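Local coordinates for cell division protein FtsZ 1 (Methanocaldococcus jannaschii, PDB 2VAP) that binds GTP, probably hydrolyses it, and polymerises in a GTP-dependent manner, probably into the contractile Z ring that marks the cell division site, at residues V142-S147 / A152-V157; R179-T184 / I344-T349; L215-K220 / T330-L335; G254-D257 / K263-V266. All coordinates share one frame; numbering follows the deposited sequence.

Contact 1: residues V142-S147 / A152-V157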
loop_
_atom_site.group_PDB
_atom_site.type_symbol
_atom_site.label_atom_id
_atom_site.label_comp_id
_atom_site.label_asym_id
_atom_site.label_seq_id
_atom_site.Cartn_x
_atom_site.Cartn_y
_atom_site.Cartn_z
ATOM N N VAL A 142 7.530 -10.397 9.834
ATOM C CA VAL A 142 8.973 -10.652 9.861
ATOM C C VAL A 142 9.713 -9.692 8.921
ATOM O O VAL A 142 10.726 -9.101 9.304
ATOM C CB VAL A 142 9.318 -12.129 9.526
ATOM C CG1 VAL A 142 10.828 -12.359 9.568
ATOM C CG2 VAL A 142 8.615 -13.078 10.488
ATOM N N VAL A 143 9.197 -9.533 7.702
ATOM C CA VAL A 143 9.755 -8.572 6.744
ATOM C C VAL A 143 9.714 -7.157 7.330
ATOM O O VAL A 143 10.690 -6.407 7.230
ATOM C CB VAL A 143 9.019 -8.614 5.374
ATOM C CG1 VAL A 143 9.627 -7.611 4.399
ATOM C CG2 VAL A 143 9.071 -10.014 4.778
ATOM N N ALA A 144 8.587 -6.813 7.956
ATOM C CA ALA A 144 8.414 -5.516 8.608
ATOM C C ALA A 144 9.448 -5.282 9.711
ATOM O O ALA A 144 10.011 -4.192 9.814
ATOM C CB ALA A 144 6.999 -5.380 9.159
ATOM N N GLU A 145 9.699 -6.311 10.523
ATOM C CA GLU A 145 10.701 -6.230 11.589
ATOM C C GLU A 145 12.108 -6.023 11.020
ATOM O O GLU A 145 12.874 -5.202 11.529
ATOM C CB GLU A 145 10.658 -7.478 12.479
ATOM C CG GLU A 145 11.582 -7.399 13.695
ATOM C CD GLU A 145 11.530 -8.629 14.587
ATOM O OE1 GLU A 145 10.847 -9.615 14.236
ATOM O OE2 GLU A 145 12.181 -8.605 15.651
ATOM N N ILE A 146 12.429 -6.764 9.960
ATOM C CA ILE A 146 13.716 -6.639 9.272
ATOM C C ILE A 146 13.880 -5.235 8.678
ATOM O O ILE A 146 14.957 -4.634 8.768
ATOM C CB ILE A 146 13.885 -7.734 8.181
ATOM C CG1 ILE A 146 13.969 -9.123 8.828
ATOM C CG2 ILE A 146 15.128 -7.473 7.328
ATOM C CD1 ILE A 146 13.734 -10.285 7.871
ATOM N N SER A 147 12.801 -4.718 8.090
ATOM C CA SER A 147 12.782 -3.370 7.521
ATOM C C SER A 147 13.043 -2.298 8.578
ATOM O O SER A 147 13.824 -1.373 8.349
ATOM C CB SER A 147 11.449 -3.102 6.817
ATOM O OG SER A 147 11.384 -1.764 6.349
ATOM N N ALA A 152 14.629 1.755 7.722
ATOM C CA ALA A 152 13.722 2.172 6.655
ATOM C C ALA A 152 12.360 2.601 7.194
ATOM O O ALA A 152 11.896 2.089 8.218
ATOM C CB ALA A 152 13.558 1.053 5.632
ATOM N N LEU A 153 11.733 3.553 6.504
ATOM C CA LEU A 153 10.330 3.877 6.741
ATOM C C LEU A 153 9.513 2.664 6.312
ATOM O O LEU A 153 9.514 2.288 5.139
ATOM C CB LEU A 153 9.913 5.128 5.958
ATOM C CG LEU A 153 8.443 5.572 5.989
ATOM C CD1 LEU A 153 7.965 5.910 7.400
ATOM C CD2 LEU A 153 8.234 6.760 5.060
ATOM N N THR A 154 8.836 2.050 7.278
ATOM C CA THR A 154 8.211 0.744 7.082
ATOM C C THR A 154 6.692 0.858 6.980
ATOM O O THR A 154 6.009 1.172 7.959
ATOM C CB THR A 154 8.620 -0.224 8.217
ATOM O OG1 THR A 154 10.049 -0.260 8.313
ATOM C CG2 THR A 154 8.100 -1.631 7.964
ATOM N N VAL A 155 6.173 0.598 5.781
ATOM C CA VAL A 155 4.743 0.740 5.503
ATOM C C VAL A 155 4.160 -0.577 5.001
ATOM O O VAL A 155 4.664 -1.160 4.042
ATOM C CB VAL A 155 4.471 1.866 4.467
ATOM C CG1 VAL A 155 2.984 1.963 4.133
ATOM C CG2 VAL A 155 4.987 3.209 4.979
ATOM N N ALA A 156 3.104 -1.043 5.659
ATOM C CA ALA A 156 2.387 -2.226 5.200
ATOM C C ALA A 156 1.102 -1.819 4.493
ATOM O O ALA A 156 0.398 -0.914 4.942
ATOM C CB ALA A 156 2.089 -3.160 6.360
ATOM N N VAL A 157 0.821 -2.475 3.371
ATOM C CA VAL A 157 -0.445 -2.306 2.662
ATOM C C VAL A 157 -1.035 -3.699 2.496
ATOM O O VAL A 157 -0.587 -4.481 1.654
ATOM C CB VAL A 157 -0.275 -1.614 1.285
ATOM C CG1 VAL A 157 -1.635 -1.393 0.625
ATOM C CG2 VAL A 157 0.462 -0.284 1.429
#
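Ser147, on helix 135-149, and Thr154, on strand 153-160, join two consecutive elements of the nucleotide-binding GTPase domain through a short chain of hydroxyls. Ser147 OG donates to Thr154 OG1 over 2.8 Å, and Thr154 OG1 in turn donates to Ala152 O at 3.0 Å, reaching that oxygen from above the carbonyl plane. OG1 thus accepts one bond and donates one. Helix 135-149 is the connection of the beta-alpha-beta unit whose strands are 124-130 and 153-160, and the short connection into the second strand is closed by the backbone bond from Ala152 N to Ser147 O, 3.3 Å long and bent to 150° at the hydrogen. Thr154 CG2, anti to its own amide nitrogen at the first torsion, faces the helix 3.7 Å from Ala144 O and 4.1 Å from Ala144 CB. A valine at Thr154 would probably leave Ser147 OG without its acceptor and free the serine hydroxyl to turn. Ala152 CB lies 3.6 Å from Ser147 OG, so methyl groups flank the buried polar link. Strand 124-130 packs against the same residues, Val125 on Ser147 and Ile127 on Thr154, while Asp185 holds the Thr154 amide.

Contact 2: residues R179-T184 / I344-T349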
loop_
_atom_site.group_PDB
_atom_site.type_symbol
_atom_site.label_atom_id
_atom_site.label_comp_id
_atom_site.label_asym_id
_atom_site.label_seq_id
_atom_site.Cartn_x
_atom_site.Cartn_y
_atom_site.Cartn_z
ATOM N N ARG A 179 0.494 -8.436 14.881
ATOM C CA ARG A 179 1.946 -8.605 14.790
ATOM C C ARG A 179 2.593 -7.552 13.888
ATOM O O ARG A 179 3.687 -7.067 14.183
ATOM C CB ARG A 179 2.311 -10.014 14.311
ATOM C CG ARG A 179 1.937 -11.129 15.284
ATOM C CD ARG A 179 2.605 -12.453 14.921
ATOM N NE ARG A 179 2.302 -12.890 13.558
ATOM C CZ ARG A 179 1.245 -13.619 13.210
ATOM N NH1 ARG A 179 0.361 -14.009 14.120
ATOM N NH2 ARG A 179 1.070 -13.959 11.940
ATOM N N LEU A 180 1.911 -7.208 12.794
ATOM C CA LEU A 180 2.371 -6.157 11.881
ATOM C C LEU A 180 2.434 -4.793 12.561
ATOM O O LEU A 180 3.387 -4.038 12.360
ATOM C CB LEU A 180 1.471 -6.071 10.642
ATOM C CG LEU A 180 1.802 -6.914 9.407
ATOM C CD1 LEU A 180 0.666 -6.824 8.399
ATOM C CD2 LEU A 180 3.120 -6.483 8.769
ATOM N N LYS A 181 1.416 -4.495 13.369
ATOM C CA LYS A 181 1.306 -3.228 14.096
ATOM C C LYS A 181 2.530 -2.952 14.977
ATOM O O LYS A 181 2.894 -1.796 15.203
ATOM C CB LYS A 181 0.031 -3.226 14.946
ATOM C CG LYS A 181 -0.359 -1.867 15.521
ATOM C CD LYS A 181 -1.623 -1.950 16.370
ATOM C CE LYS A 181 -1.339 -2.487 17.768
ATOM N NZ LYS A 181 -2.572 -2.544 18.601
ATOM N N GLN A 182 3.161 -4.020 15.457
ATOM C CA GLN A 182 4.340 -3.915 16.316
ATOM C C GLN A 182 5.601 -3.514 15.545
ATOM O O GLN A 182 6.578 -3.058 16.145
ATOM C CB GLN A 182 4.582 -5.236 17.060
ATOM C CG GLN A 182 3.420 -5.707 17.936
ATOM C CD GLN A 182 3.162 -4.805 19.135
ATOM O OE1 GLN A 182 4.094 -4.309 19.771
ATOM N NE2 GLN A 182 1.890 -4.597 19.452
ATOM N N HIS A 183 5.573 -3.678 14.221
ATOM C CA HIS A 183 6.761 -3.479 13.388
ATOM C C HIS A 183 6.530 -2.588 12.162
ATOM O O HIS A 183 7.292 -2.651 11.194
ATOM C CB HIS A 183 7.328 -4.832 12.938
ATOM C CG HIS A 183 7.627 -5.773 14.065
ATOM N ND1 HIS A 183 8.716 -5.617 14.894
ATOM C CD2 HIS A 183 6.979 -6.881 14.496
ATOM C CE1 HIS A 183 8.726 -6.589 15.790
ATOM N NE2 HIS A 183 7.682 -7.368 15.570
ATOM N N THR A 184 5.483 -1.768 12.199
ATOM C CA THR A 184 5.218 -0.827 11.107
ATOM C C THR A 184 5.170 0.615 11.596
ATOM O O THR A 184 4.853 0.880 12.758
ATOM C CB THR A 184 3.897 -1.141 10.360
ATOM O OG1 THR A 184 2.818 -1.231 11.299
ATOM C CG2 THR A 184 4.010 -2.442 9.570
ATOM N N ILE A 344 -10.740 2.644 16.129
ATOM C CA ILE A 344 -10.821 1.244 15.705
ATOM C C ILE A 344 -10.356 0.293 16.810
ATOM O O ILE A 344 -9.365 0.559 17.494
ATOM C CB ILE A 344 -9.997 0.990 14.401
ATOM C CG1 ILE A 344 -10.613 1.717 13.195
ATOM C CG2 ILE A 344 -9.832 -0.510 14.116
ATOM C CD1 ILE A 344 -11.997 1.216 12.758
ATOM N N GLU A 345 -11.086 -0.808 16.974
ATOM C CA GLU A 345 -10.703 -1.878 17.892
ATOM C C GLU A 345 -10.431 -3.169 17.117
ATOM O O GLU A 345 -11.209 -3.554 16.242
ATOM C CB GLU A 345 -11.797 -2.102 18.941
ATOM C CG GLU A 345 -11.379 -2.981 20.117
ATOM C CD GLU A 345 -12.490 -3.183 21.135
ATOM O OE1 GLU A 345 -13.649 -3.417 20.728
ATOM O OE2 GLU A 345 -12.200 -3.117 22.348
ATOM N N PHE A 346 -9.317 -3.821 17.444
ATOM C CA PHE A 346 -8.932 -5.091 16.834
ATOM C C PHE A 346 -9.636 -6.246 17.543
ATOM O O PHE A 346 -9.443 -6.451 18.743
ATOM C CB PHE A 346 -7.412 -5.286 16.927
ATOM C CG PHE A 346 -6.613 -4.502 15.910
ATOM C CD1 PHE A 346 -7.096 -3.315 15.361
ATOM C CD2 PHE A 346 -5.347 -4.942 15.531
ATOM C CE1 PHE A 346 -6.344 -2.597 14.433
ATOM C CE2 PHE A 346 -4.586 -4.229 14.609
ATOM C CZ PHE A 346 -5.085 -3.054 14.057
ATOM N N THR A 347 -10.459 -6.987 16.803
ATOM C CA THR A 347 -11.135 -8.175 17.340
ATOM C C THR A 347 -10.830 -9.400 16.477
ATOM O O THR A 347 -10.270 -9.271 15.388
ATOM C CB THR A 347 -12.675 -7.994 17.439
ATOM O OG1 THR A 347 -13.250 -7.970 16.126
ATOM C CG2 THR A 347 -13.042 -6.712 18.188
ATOM N N ASP A 348 -11.207 -10.581 16.965
ATOM C CA ASP A 348 -11.000 -11.834 16.233
ATOM C C ASP A 348 -11.850 -11.936 14.964
ATOM O O ASP A 348 -11.529 -12.709 14.059
ATOM C CB ASP A 348 -11.269 -13.041 17.140
ATOM C CG ASP A 348 -10.196 -13.232 18.202
ATOM O OD1 ASP A 348 -9.043 -12.796 17.991
ATOM O OD2 ASP A 348 -10.508 -13.834 19.251
ATOM N N THR A 349 -12.927 -11.153 14.906
ATOM C CA THR A 349 -13.852 -11.173 13.770
ATOM C C THR A 349 -13.654 -9.988 12.820
ATOM O O THR A 349 -14.413 -9.817 11.862
ATOM C CB THR A 349 -15.329 -11.228 14.234
ATOM O OG1 THR A 349 -15.610 -10.107 15.081
ATOM C CG2 THR A 349 -15.613 -12.522 14.989
#
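Phe346 and Lys181 make the whole contact, between the short strand 344-347 near the C-terminal end of the model and the C-terminal part of helix 167-181. The strand is one arm of a beta hairpin with 350-353. Along it, Ile344 turns to the protein interior, packing on Leu248, Val277 and Leu351, and Glu345 is tied by its backbone to Lys352 of the partner strand. Phe346 follows, pointing toward the helix. Its ring, with CG anti to the carbonyl carbon (chi1 -78°), also lies against Glu178 and Leu177, about one turn before Lys181 on the same helix, and Met174, about two turns before it. The nearest approach to Lys181 is from the ring atom Phe346 CE2 to Lys181 CD, 4.1 Å, with the methylene arriving obliquely to the ring. The lysine chain bends at chi3 (80°), which turns its end over the ring: Lys181 NZ stands 5.0 Å from the centroid of the Phe346 ring, 21° off the ring normal. Beyond the phenylalanine, Thr347 starts the hairpin turn, its OG1 hydrogen-bonded to Gly350 O, and Asp348 has a long, weak ion pair with Lys171. The cation-pi approach of Lys181 to Phe346 is at most a weak attraction, and Lys181 NZ has also a long, weak ion pair with Glu178 OE1. The contact is therefore mainly van der Waals: the lysine's aliphatic part borders a partly exposed aromatic ring, while its ammonium, on an exposed side chain, probably stays in contact with solvent and is only lightly biased in position.

Contact 3: residues L215-K220 / T330-L335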
loop_
_atom_site.group_PDB
_atom_site.type_symbol
_atom_site.label_atom_id
_atom_site.label_comp_id
_atom_site.label_asym_id
_atom_site.label_seq_id
_atom_site.Cartn_x
_atom_site.Cartn_y
_atom_site.Cartn_z
ATOM N N LEU A 215 -5.507 -3.165 -4.557
ATOM C CA LEU A 215 -4.148 -3.305 -4.027
ATOM C C LEU A 215 -3.116 -2.609 -4.913
ATOM O O LEU A 215 -2.228 -1.917 -4.410
ATOM C CB LEU A 215 -3.778 -4.780 -3.846
ATOM C CG LEU A 215 -4.132 -5.456 -2.521
ATOM C CD1 LEU A 215 -4.035 -6.970 -2.657
ATOM C CD2 LEU A 215 -3.241 -4.956 -1.383
ATOM N N ILE A 216 -3.242 -2.795 -6.227
ATOM C CA ILE A 216 -2.369 -2.132 -7.200
ATOM C C ILE A 216 -2.488 -0.611 -7.084
ATOM O O ILE A 216 -1.478 0.083 -6.965
ATOM C CB ILE A 216 -2.655 -2.602 -8.660
ATOM C CG1 ILE A 216 -2.305 -4.088 -8.841
ATOM C CG2 ILE A 216 -1.914 -1.735 -9.686
ATOM C CD1 ILE A 216 -0.906 -4.486 -8.388
ATOM N N ASN A 217 -3.721 -0.109 -7.099
ATOM C CA ASN A 217 -3.987 1.324 -6.958
ATOM C C ASN A 217 -3.423 1.920 -5.668
ATOM O O ASN A 217 -2.905 3.037 -5.672
ATOM C CB ASN A 217 -5.491 1.609 -7.056
ATOM C CG ASN A 217 -5.985 1.695 -8.493
ATOM O OD1 ASN A 217 -6.614 2.679 -8.881
ATOM N ND2 ASN A 217 -5.704 0.666 -9.288
ATOM N N ALA A 218 -3.521 1.166 -4.575
ATOM C CA ALA A 218 -3.034 1.616 -3.271
ATOM C C ALA A 218 -1.507 1.647 -3.203
ATOM O O ALA A 218 -0.923 2.661 -2.818
ATOM C CB ALA A 218 -3.605 0.745 -2.155
ATOM N N VAL A 219 -0.870 0.537 -3.578
ATOM C CA VAL A 219 0.592 0.423 -3.528
ATOM C C VAL A 219 1.263 1.318 -4.577
ATOM O O VAL A 219 2.131 2.124 -4.240
ATOM C CB VAL A 219 1.069 -1.053 -3.666
ATOM C CG1 VAL A 219 2.592 -1.135 -3.713
ATOM C CG2 VAL A 219 0.540 -1.900 -2.515
ATOM N N LYS A 220 0.849 1.178 -5.837
ATOM C CA LYS A 220 1.390 1.994 -6.929
ATOM C C LYS A 220 1.126 3.483 -6.696
ATOM O O LYS A 220 1.997 4.315 -6.944
ATOM C CB LYS A 220 0.816 1.547 -8.277
ATOM C CG LYS A 220 1.558 2.079 -9.495
ATOM C CD LYS A 220 1.005 1.471 -10.774
ATOM C CE LYS A 220 1.721 2.011 -12.000
ATOM N NZ LYS A 220 1.189 1.420 -13.259
ATOM N N THR A 330 -10.859 10.801 -17.352
ATOM C CA THR A 330 -11.128 10.483 -15.952
ATOM C C THR A 330 -10.071 11.043 -14.998
ATOM O O THR A 330 -8.870 10.937 -15.254
ATOM C CB THR A 330 -11.249 8.950 -15.748
ATOM O OG1 THR A 330 -12.209 8.417 -16.669
ATOM C CG2 THR A 330 -11.681 8.608 -14.322
ATOM N N VAL A 331 -10.538 11.647 -13.906
ATOM C CA VAL A 331 -9.681 11.997 -12.775
ATOM C C VAL A 331 -9.885 10.969 -11.662
ATOM O O VAL A 331 -11.020 10.678 -11.276
ATOM C CB VAL A 331 -9.945 13.439 -12.262
ATOM C CG1 VAL A 331 -9.404 13.638 -10.846
ATOM C CG2 VAL A 331 -9.325 14.457 -13.203
ATOM N N ARG A 332 -8.780 10.414 -11.173
ATOM C CA ARG A 332 -8.803 9.444 -10.083
ATOM C C ARG A 332 -8.151 10.036 -8.837
ATOM O O ARG A 332 -7.093 10.665 -8.919
ATOM C CB ARG A 332 -8.088 8.156 -10.502
ATOM C CG ARG A 332 -8.206 7.002 -9.509
ATOM C CD ARG A 332 -7.426 5.781 -9.977
ATOM N NE ARG A 332 -8.025 5.154 -11.154
ATOM C CZ ARG A 332 -7.477 4.155 -11.844
ATOM N NH1 ARG A 332 -6.302 3.652 -11.486
ATOM N NH2 ARG A 332 -8.108 3.659 -12.899
ATOM N N VAL A 333 -8.792 9.837 -7.689
ATOM C CA VAL A 333 -8.265 10.319 -6.416
ATOM C C VAL A 333 -8.009 9.152 -5.465
ATOM O O VAL A 333 -8.920 8.379 -5.158
ATOM C CB VAL A 333 -9.212 11.361 -5.755
ATOM C CG1 VAL A 333 -8.746 11.712 -4.341
ATOM C CG2 VAL A 333 -9.300 12.621 -6.605
ATOM N N LEU A 334 -6.759 9.024 -5.025
ATOM C CA LEU A 334 -6.408 8.099 -3.954
ATOM C C LEU A 334 -6.213 8.878 -2.661
ATOM O O LEU A 334 -5.399 9.804 -2.592
ATOM C CB LEU A 334 -5.145 7.294 -4.287
ATOM C CG LEU A 334 -4.568 6.435 -3.150
ATOM C CD1 LEU A 334 -5.479 5.254 -2.805
ATOM C CD2 LEU A 334 -3.167 5.948 -3.486
ATOM N N LEU A 335 -6.977 8.496 -1.643
ATOM C CA LEU A 335 -6.882 9.102 -0.327
ATOM C C LEU A 335 -6.424 8.051 0.678
ATOM O O LEU A 335 -7.024 6.980 0.778
ATOM C CB LEU A 335 -8.241 9.684 0.080
ATOM C CG LEU A 335 -8.385 10.399 1.426
ATOM C CD1 LEU A 335 -7.582 11.692 1.464
ATOM C CD2 LEU A 335 -9.852 10.675 1.713
#
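Asn217, Leu334 and Arg332 account for most of the surface buried where the long helix 204-227, the central helix of the FtsZ fold that lies between its two domains, passes the C-terminal domain sheet. The axes of 215-220 and 331-335 run at 72° to each other and come within 9.5 Å. Asn217 and Arg332 cross at about a right angle. Asn217 OD1 lies 2.8 Å from Arg332 NH1, but the angle is too poor for a hydrogen bond, so the approach is probably held mainly by charge attraction. The amide and guanidinium planes are 32° apart, and a bend at chi3 (-69°) brings the arginine's end round to the oxygen, with Arg332 CD also 3.4 Å from Asn217 OD1. A leucine in place of Arg332 would probably leave Asn217 OD1 without a positive neighbour and Glu255 without its distant, weak ion-pair partner. Asn217 ND2 has a weak hydrogen bond to Glu213 O, one turn back in the helix. Leu334 supplies the apolar half of the contact, backed by Ile253 of the adjacent strand. Its CD2 methyl meets the helix backbone, 3.6 Å from Asn217 O and 4.0 Å from Ala218 O.

Contact 4: residues G254-D257 / K263-V266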
loop_
_atom_site.group_PDB
_atom_site.type_symbol
_atom_site.label_atom_id
_atom_site.label_comp_id
_atom_site.label_asym_id
_atom_site.label_seq_id
_atom_site.Cartn_x
_atom_site.Cartn_y
_atom_site.Cartn_z
ATOM N N GLY A 254 -11.696 7.212 -5.552
ATOM C CA GLY A 254 -12.773 7.800 -6.338
ATOM C C GLY A 254 -12.332 8.115 -7.752
ATOM O O GLY A 254 -11.168 8.442 -7.987
ATOM N N GLU A 255 -13.263 8.006 -8.695
ATOM C CA GLU A 255 -12.995 8.336 -10.095
ATOM C C GLU A 255 -14.233 8.908 -10.781
ATOM O O GLU A 255 -15.361 8.514 -10.474
ATOM C CB GLU A 255 -12.454 7.122 -10.864
ATOM C CG GLU A 255 -13.351 5.884 -10.854
ATOM C CD GLU A 255 -12.825 4.762 -11.736
ATOM O OE1 GLU A 255 -11.593 4.672 -11.936
ATOM O OE2 GLU A 255 -13.649 3.963 -12.228
ATOM N N SER A 256 -14.008 9.844 -11.701
ATOM C CA SER A 256 -15.088 10.493 -12.444
ATOM C C SER A 256 -14.587 11.054 -13.770
ATOM O O SER A 256 -13.445 11.509 -13.867
ATOM C CB SER A 256 -15.713 11.615 -11.612
ATOM O OG SER A 256 -16.791 12.226 -12.303
ATOM N N ASP A 257 -15.451 11.023 -14.783
ATOM C CA ASP A 257 -15.135 11.579 -16.100
ATOM C C ASP A 257 -16.161 12.629 -16.547
ATOM O O ASP A 257 -16.242 12.967 -17.732
ATOM C CB ASP A 257 -14.997 10.459 -17.144
ATOM C CG ASP A 257 -16.306 9.718 -17.404
ATOM O OD1 ASP A 257 -16.487 9.231 -18.539
ATOM O OD2 ASP A 257 -17.148 9.617 -16.485
ATOM N N LYS A 263 -14.395 17.277 -8.499
ATOM C CA LYS A 263 -15.333 17.371 -7.382
ATOM C C LYS A 263 -16.001 16.025 -7.096
ATOM O O LYS A 263 -16.152 15.634 -5.938
ATOM C CB LYS A 263 -16.391 18.445 -7.662
ATOM C CG LYS A 263 -17.203 18.868 -6.440
ATOM C CD LYS A 263 -18.283 19.888 -6.793
ATOM C CE LYS A 263 -19.539 19.228 -7.357
ATOM N NZ LYS A 263 -20.283 18.443 -6.332
ATOM N N GLU A 264 -16.395 15.325 -8.158
ATOM C CA GLU A 264 -17.050 14.024 -8.026
ATOM C C GLU A 264 -16.080 12.925 -7.591
ATOM O O GLU A 264 -16.458 12.023 -6.843
ATOM C CB GLU A 264 -17.759 13.633 -9.325
ATOM C CG GLU A 264 -19.028 14.434 -9.607
ATOM C CD GLU A 264 -19.868 13.847 -10.728
ATOM O OE1 GLU A 264 -20.027 12.607 -10.782
ATOM O OE2 GLU A 264 -20.381 14.630 -11.555
ATOM N N ALA A 265 -14.834 13.010 -8.058
ATOM C CA ALA A 265 -13.801 12.037 -7.695
ATOM C C ALA A 265 -13.452 12.084 -6.207
ATOM O O ALA A 265 -13.346 11.041 -5.560
ATOM C CB ALA A 265 -12.550 12.227 -8.549
ATOM N N VAL A 266 -13.276 13.292 -5.669
ATOM C CA VAL A 266 -12.957 13.459 -4.248
ATOM C C VAL A 266 -14.144 13.096 -3.345
ATOM O O VAL A 266 -13.956 12.537 -2.263
ATOM C CB VAL A 266 -12.380 14.876 -3.923
ATOM C CG1 VAL A 266 -13.416 15.978 -4.144
ATOM C CG2 VAL A 266 -11.835 14.927 -2.503
#
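Gly254 and Ala265 bring strand 249-256 and helix 261-270 backbone to backbone, with Gly254 CA only 3.4 Å from Ala265 O and the C-H directed at that oxygen at 155°. The CA atoms of Glu255 and Ala265 are 4.5 Å apart, a spacing that depends on the missing side chain at Gly254: a beta carbon built there would fall about 2.0 Å from Ala265 O and collide with it. The next inward-facing position, Ser256, meets the helix by packing of both CB and OG. Ser256 CB is 3.9 Å from Ala265 N and 4.4 Å from Ala265 CB. Its hydroxyl, placed anti to the backbone N (chi1 -178°), lies alongside Glu264, with Ser256 OG 3.4 Å from Glu264 CB. The glutamate chain extends past it beyond CG, leaving Glu264 OE1 3.6 Å from Ser256 OG, too far to bond. Ser258 in the connecting loop takes up both polar ends: its hydroxyl is hydrogen-bonded to Ser256 OG and to Glu264 OE2, and so links strand end and helix through a third residue. Ala265 CB turns to Val331 and Val333 on the neighbouring strand, while Val266 is directed away from strand 249-256 and packs on helix 297-310. Strand 249-256, helix 261-270 and strand 284-291 form a beta-alpha-beta crossover, with strand 331-338 lying antiparallel between the two parallel strands; helix-on-sheet packing of this kind builds the C-terminal domain of the FtsZ and tubulin family.

Contacts 1 and 2 touch on the GTPase-domain side, Ala144 CB lying 3.4 Å from His183 O, and contact 2 reaches from there to the C-terminal hairpin. Contact 3 joins the central helix to the C-terminal domain sheet: Val157 CG1 of contact 1 packs 3.9 Å from Val219 CG2 on its helix, and its strand pairs with that of contact 4 through Val333 N to Gly254 O at 2.8 Å. Contacts 1 and 4 are about 32 Å apart between centres and do not meet. In contact 3 Leu215 touches GDP; in contact 1 the Ala144 side chain is about 11 Å from that of Gly136, a GTP-binding residue. Contacts 2 and 4 lie away from the known binding residues.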